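Local coordinates for MOBA relate protein (PDB 2WAW) that is of unknown function but probably acts as a MobA-like nucleotidyltransferase, moving a nucleotidyl group from a nucleoside triphosphate, at residues A[32-35]-A[36-40]. Sequence-based numbering, arbitrary orientation.
Sequences TLLG and ATLAM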
loop_
_atom_site.group_PDB
_atom_site.type_symbol
_atom_site.label_atom_id
_atom_site.label_comp_id
_atom_site.label_asym_id
_atom_site.label_seq_id
_atom_site.Cartn_x
_atom_site.Cartn_y
_atom_site.Cartn_z
ATOM N N THR A 32 -1.961 -14.015 7.838
ATOM C CA THR A 32 -0.575 -13.578 7.660
ATOM C C THR A 32 -0.572 -12.055 7.605
ATOM O O THR A 32 -1.636 -11.413 7.509
ATOM C CB THR A 32 0.025 -14.074 6.337
ATOM O OG1 THR A 32 -0.837 -13.654 5.270
ATOM C CG2 THR A 32 0.152 -15.607 6.307
ATOM N N LEU A 33 0.595 -11.455 7.630
ATOM C CA LEU A 33 0.670 -10.024 7.576
ATOM C C LEU A 33 0.079 -9.486 6.277
ATOM O O LEU A 33 -0.741 -8.660 6.296
ATOM C CB LEU A 33 2.130 -9.600 7.697
ATOM C CG LEU A 33 2.545 -8.126 7.612
ATOM C CD1 LEU A 33 1.833 -7.291 8.629
ATOM C CD2 LEU A 33 4.021 -7.981 7.724
ATOM N N LEU A 34 0.470 -10.055 5.163
ATOM C CA LEU A 34 -0.134 -9.632 3.930
ATOM C C LEU A 34 -1.637 -9.936 3.842
ATOM O O LEU A 34 -2.366 -9.180 3.318
ATOM C CB LEU A 34 0.576 -10.193 2.719
ATOM C CG LEU A 34 -0.005 -9.777 1.377
ATOM C CD1 LEU A 34 0.055 -8.295 1.160
ATOM C CD2 LEU A 34 0.722 -10.455 0.252
ATOM N N GLY A 35 -2.033 -11.090 4.354
ATOM C CA GLY A 35 -3.444 -11.486 4.389
ATOM C C GLY A 35 -4.286 -10.489 5.167
ATOM O O GLY A 35 -5.408 -10.148 4.775
ATOM N N ALA A 36 -3.734 -9.994 6.269
ATOM C CA ALA A 36 -4.445 -9.005 7.057
ATOM C C ALA A 36 -4.636 -7.683 6.299
ATOM O O ALA A 36 -5.738 -7.091 6.297
ATOM C CB ALA A 36 -3.723 -8.771 8.381
ATOM N N THR A 37 -3.580 -7.237 5.627
ATOM C CA THR A 37 -3.665 -6.021 4.814
ATOM C C THR A 37 -4.668 -6.186 3.664
ATOM O O THR A 37 -5.474 -5.295 3.403
ATOM C CB THR A 37 -2.302 -5.625 4.274
ATOM O OG1 THR A 37 -1.425 -5.430 5.392
ATOM C CG2 THR A 37 -2.394 -4.339 3.449
ATOM N N LEU A 38 -4.645 -7.345 3.005
ATOM C CA LEU A 38 -5.556 -7.554 1.870
ATOM C C LEU A 38 -7.009 -7.719 2.301
ATOM O O LEU A 38 -7.927 -7.276 1.589
ATOM C CB LEU A 38 -5.088 -8.731 1.013
ATOM C CG LEU A 38 -3.730 -8.554 0.312
ATOM C CD1 LEU A 38 -3.442 -9.811 -0.494
ATOM C CD2 LEU A 38 -3.687 -7.325 -0.594
ATOM N N ALA A 39 -7.221 -8.318 3.476
ATOM C CA ALA A 39 -8.570 -8.394 4.075
ATOM C C ALA A 39 -9.174 -6.997 4.191
ATOM O O ALA A 39 -10.341 -6.784 3.830
ATOM C CB ALA A 39 -8.510 -9.058 5.440
ATOM N N MET A 40 -8.376 -6.038 4.660
ATOM C CA MET A 40 -8.827 -4.647 4.779
ATOM C C MET A 40 -8.993 -3.987 3.398
ATOM O O MET A 40 -9.999 -3.304 3.135
ATOM C CB MET A 40 -7.868 -3.878 5.710
ATOM C CG MET A 40 -8.150 -2.389 5.869
ATOM S SD MET A 40 -7.552 -1.397 4.477
ATOM C CE MET A 40 -5.806 -1.774 4.524
#
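Ala36 N donates to Thr32 O over 2.8 Å, the shortest bond joining 32-35 to 36-40, and with it the first turn of helix 33-42 closes. Thr32 works twice here as the N-cap: besides its carbonyl, its side-chain hydroxyl takes the amide of Gly35, with OG1 3.0 Å from Gly35 N. That capping bond is moderately bent, its N-H...O angle being 148°, and Gly35 presents its amide there without a side chain to crowd it.

From this cap the i to i+4 ladder runs on through Thr37 N to Leu33 O, Leu38 N to Leu34 O and Ala39 N to Gly35 O. Outside the ladder, the Thr37 hydroxyl bonds to the carbonyl of Gly104, tying the helix to the loop after strand 98-103.

The helix packs against the parallel part of the central sheet, in the Rossmann-like layering expected of a GT-A nucleotidyltransferase domain, and Leu34 and Leu38 face that sheet one turn apart. Their side chains cross at a slant: Leu34 CD1 comes to 3.9 Å from Leu38 CG, and Leu38 CD1 lies equally close to Leu34 CG. The two leucines leave the helix differently: Leu34 sends CG opposite its backbone N (chi1 -180°) to reach Ala12 and Leu53, while Leu38 sends its own opposite the carbonyl carbon (chi1 -64°) to meet Val10 and Val51. Leu38 CG also rests 3.4 Å from Leu34 O, the acceptor of its own amide. The methyl group of Ala36 lies near a bound triethylene glycol, probably carried over from crystallisation.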